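PDB 2Z4I: lipoprotein NlpE from Escherichia coli, which is an outer-membrane lipoprotein that activates the Cpx signalling pathway and takes part in copper homeostasis and in the adhesion of cells to hydrophobic surfaces. Local coordinates for residues M51-L56 and S63-Y68. The protein carries 1 engineered substitution. Numbering follows the deposited sequence.
Sequences MNERYL and SSFASY
The ring of Phe65 overlaps two side chains of the facing strand, Glu53 along its length and Tyr55 obliquely. Glu53, with CG beside its own backbone N and anti to the carbonyl carbon, and an extended chain beyond it, runs alongside the Phe65 side chain in the same direction. CB of Glu53 lies over one face of the ring, and OE2 of Glu53 comes 3.2 Å from CZ of Phe65; carboxylate and ring planes are 51° apart, so the acid does not lie flat on the ring. Tyr55 meets the ring's edge: CE2 of Tyr55 is 3.7 Å from CE2 of Phe65, an apolar contact, and the Tyr55 hydroxyl lies at that same edge. At the end of the pairing nearest the hairpin turn, the backbone N-H of Tyr55 is donated to O of Ser63, with N and O 2.8 Å apart and the bond nearly straight at 176°, and this O also lies in plane at the edge of the Tyr55 ring. An alanine at Tyr55 would remove the ring and its hydroxyl, and would probably leave the edge of Phe65 less well packed.

Bonds of the hydrogen-bonded pairs confirm antiparallel pairing: Met51 N to Ser67 O (2.5 Å), Ser67 N to Met51 O (2.7 Å), and the two between Glu53 and Phe65. There, Glu53 N approaches Phe65 O from 38° above the carbonyl plane. On the other face, Asn52 pairs with Ala66 and Arg54 with Ser64 without hydrogen bonds, the CB atoms of Arg54 and Ser64 lying 3.8 Å apart.

The segments are arms of the hairpin formed by strands 48-56 and 64-72 in the N-terminal beta-barrel domain. Strand 34-43 flanks the other edge of 51-56, Asn52 and Arg54 bonding through their backbones to Ser40 and Glu38, while Tyr55 touches Ile37.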
HETATM    1  N   MSE A  51     -24.236   3.247  22.182  1.00 37.14           N
HETATM    2  CA  MSE A  51     -23.370   2.878  21.080  1.00 38.80           C
HETATM    3  C   MSE A  51     -24.015   3.245  19.761  1.00 37.85           C
HETATM    4  O   MSE A  51     -25.227   3.124  19.596  1.00 38.48           O
HETATM    5  CB  MSE A  51     -23.087   1.384  21.093  1.00 42.01           C
HETATM    6  CG  MSE A  51     -22.197   0.955  19.954  1.00 46.36           C
HETATM    7 SE   MSE A  51     -21.614  -0.856  20.164  1.00 57.47          SE
HETATM    8  CE  MSE A  51     -20.234  -0.535  21.494  1.00 50.00           C
ATOM      9  N   ASN A  52     -23.202   3.690  18.818  1.00 36.10           N
ATOM     10  CA  ASN A  52     -23.715   4.068  17.529  1.00 35.85           C
ATOM     11  C   ASN A  52     -22.972   3.304  16.460  1.00 36.72           C
ATOM     12  O   ASN A  52     -21.745   3.211  16.497  1.00 38.02           O
ATOM     13  CB  ASN A  52     -23.512   5.561  17.307  1.00 35.57           C
ATOM     14  CG  ASN A  52     -24.187   6.061  16.041  1.00 35.34           C
ATOM     15  OD1 ASN A  52     -23.660   6.929  15.355  1.00 37.29           O
ATOM     16  ND2 ASN A  52     -25.361   5.529  15.738  1.00 31.76           N
ATOM     17  N   GLU A  53     -23.708   2.753  15.505  1.00 35.37           N
ATOM     18  CA  GLU A  53     -23.072   2.034  14.420  1.00 35.59           C
ATOM     19  C   GLU A  53     -23.566   2.589  13.103  1.00 35.83           C
ATOM     20  O   GLU A  53     -24.766   2.628  12.870  1.00 36.19           O
ATOM     21  CB  GLU A  53     -23.400   0.548  14.491  1.00 36.51           C
ATOM     22  CG  GLU A  53     -22.959  -0.125  15.769  1.00 38.94           C
ATOM     23  CD  GLU A  53     -23.274  -1.602  15.765  1.00 40.99           C
ATOM     24  OE1 GLU A  53     -23.372  -2.186  16.858  1.00 43.43           O
ATOM     25  OE2 GLU A  53     -23.419  -2.181  14.666  1.00 42.39           O
ATOM     26  N   ARG A  54     -22.643   3.021  12.250  1.00 36.70           N
ATOM     27  CA  ARG A  54     -22.993   3.563  10.947  1.00 37.70           C
ATOM     28  C   ARG A  54     -22.326   2.738   9.851  1.00 39.42           C
ATOM     29  O   ARG A  54     -21.144   2.440   9.926  1.00 40.34           O
ATOM     30  CB  ARG A  54     -22.558   5.011  10.855  1.00 39.54           C
ATOM     31  CG  ARG A  54     -23.010   5.656   9.586  1.00 44.96           C
ATOM     32  CD  ARG A  54     -22.651   7.122   9.513  1.00 49.09           C
ATOM     33  NE  ARG A  54     -22.682   7.534   8.116  1.00 55.35           N
ATOM     34  CZ  ARG A  54     -23.785   7.602   7.377  1.00 57.83           C
ATOM     35  NH1 ARG A  54     -24.965   7.298   7.913  1.00 58.71           N
ATOM     36  NH2 ARG A  54     -23.702   7.933   6.089  1.00 58.04           N
ATOM     37  N   TYR A  55     -23.085   2.376   8.826  1.00 42.44           N
ATOM     38  CA  TYR A  55     -22.572   1.545   7.742  1.00 44.23           C
ATOM     39  C   TYR A  55     -22.136   2.290   6.502  1.00 45.45           C
ATOM     40  O   TYR A  55     -22.966   2.785   5.745  1.00 45.43           O
ATOM     41  CB  TYR A  55     -23.628   0.511   7.357  1.00 45.90           C
ATOM     42  CG  TYR A  55     -23.930  -0.443   8.475  1.00 48.71           C
ATOM     43  CD1 TYR A  55     -23.231  -1.643   8.605  1.00 50.44           C
ATOM     44  CD2 TYR A  55     -24.851  -0.109   9.457  1.00 50.98           C
ATOM     45  CE1 TYR A  55     -23.440  -2.484   9.692  1.00 52.27           C
ATOM     46  CE2 TYR A  55     -25.069  -0.939  10.550  1.00 54.39           C
ATOM     47  CZ  TYR A  55     -24.357  -2.125  10.663  1.00 54.57           C
ATOM     48  OH  TYR A  55     -24.560  -2.924  11.764  1.00 57.22           O
ATOM     49  N   LEU A  56     -20.828   2.353   6.292  1.00 47.20           N
ATOM     50  CA  LEU A  56     -20.276   3.017   5.126  1.00 49.95           C
ATOM     51  C   LEU A  56     -20.526   2.122   3.922  1.00 52.53           C
ATOM     52  O   LEU A  56     -20.274   0.916   3.983  1.00 52.76           O
ATOM     53  CB  LEU A  56     -18.778   3.228   5.308  1.00 50.81           C
ATOM     54  CG  LEU A  56     -18.405   4.115   6.492  1.00 52.57           C
ATOM     55  CD1 LEU A  56     -16.905   4.081   6.742  1.00 53.68           C
ATOM     56  CD2 LEU A  56     -18.857   5.524   6.197  1.00 54.33           C
ATOM     57  N   SER A  63     -29.221   3.181   7.487  1.00 67.56           N
ATOM     58  CA  SER A  63     -27.776   3.310   7.307  1.00 63.83           C
ATOM     59  C   SER A  63     -27.000   3.257   8.623  1.00 60.19           C
ATOM     60  O   SER A  63     -25.773   3.168   8.625  1.00 60.15           O
ATOM     61  CB  SER A  63     -27.454   4.604   6.565  1.00 64.25           C
ATOM     62  OG  SER A  63     -28.060   5.703   7.220  1.00 67.21           O
ATOM     63  N   SER A  64     -27.713   3.314   9.741  1.00 55.14           N
ATOM     64  CA  SER A  64     -27.074   3.235  11.041  1.00 51.11           C
ATOM     65  C   SER A  64     -28.101   2.997  12.140  1.00 49.39           C
ATOM     66  O   SER A  64     -29.290   3.225  11.948  1.00 49.02           O
ATOM     67  CB  SER A  64     -26.269   4.508  11.316  1.00 50.27           C
ATOM     68  OG  SER A  64     -27.073   5.657  11.238  1.00 46.89           O
ATOM     69  N   PHE A  65     -27.648   2.510  13.288  1.00 47.45           N
ATOM     70  CA  PHE A  65     -28.552   2.259  14.399  1.00 45.70           C
ATOM     71  C   PHE A  65     -27.795   2.332  15.719  1.00 43.18           C
ATOM     72  O   PHE A  65     -26.654   1.899  15.813  1.00 43.86           O
ATOM     73  CB  PHE A  65     -29.229   0.893  14.225  1.00 49.27           C
ATOM     74  CG  PHE A  65     -28.318  -0.289  14.466  1.00 53.80           C
ATOM     75  CD1 PHE A  65     -28.140  -0.802  15.757  1.00 55.20           C
ATOM     76  CD2 PHE A  65     -27.645  -0.897  13.403  1.00 54.69           C
ATOM     77  CE1 PHE A  65     -27.305  -1.903  15.984  1.00 56.66           C
ATOM     78  CE2 PHE A  65     -26.806  -2.001  13.615  1.00 55.43           C
ATOM     79  CZ  PHE A  65     -26.636  -2.504  14.908  1.00 56.31           C
ATOM     80  N   ALA A  66     -28.423   2.890  16.742  1.00 40.85           N
ATOM     81  CA  ALA A  66     -27.761   3.014  18.032  1.00 39.53           C
ATOM     82  C   ALA A  66     -28.341   2.090  19.092  1.00 39.72           C
ATOM     83  O   ALA A  66     -29.453   1.576  18.964  1.00 39.58           O
ATOM     84  CB  ALA A  66     -27.823   4.453  18.508  1.00 37.04           C
ATOM     85  N   SER A  67     -27.575   1.880  20.149  1.00 38.53           N
ATOM     86  CA  SER A  67     -28.025   1.013  21.219  1.00 39.63           C
ATOM     87  C   SER A  67     -27.533   1.570  22.538  1.00 39.19           C
ATOM     88  O   SER A  67     -26.554   2.322  22.584  1.00 39.03           O
ATOM     89  CB  SER A  67     -27.507  -0.418  21.005  1.00 40.17           C
ATOM     90  OG  SER A  67     -26.108  -0.446  20.780  1.00 42.39           O
ATOM     91  N   TYR A  68     -28.223   1.221  23.612  1.00 37.37           N
ATOM     92  CA  TYR A  68     -27.823   1.726  24.902  1.00 37.65           C
ATOM     93  C   TYR A  68     -28.078   0.646  25.922  1.00 36.81           C
ATOM     94  O   TYR A  68     -28.585  -0.417  25.583  1.00 38.13           O
ATOM     95  CB  TYR A  68     -28.603   3.006  25.231  1.00 37.67           C
ATOM     96  CG  TYR A  68     -30.027   2.773  25.648  1.00 36.22           C
ATOM     97  CD1 TYR A  68     -30.393   2.831  26.987  1.00 36.12           C
ATOM     98  CD2 TYR A  68     -31.000   2.439  24.711  1.00 37.51           C
ATOM     99  CE1 TYR A  68     -31.699   2.557  27.393  1.00 37.39           C
ATOM    100  CE2 TYR A  68     -32.315   2.158  25.100  1.00 38.34           C
ATOM    101  CZ  TYR A  68     -32.653   2.214  26.447  1.00 39.23           C
ATOM    102  OH  TYR A  68     -33.932   1.879  26.854  1.00 42.78           O
TER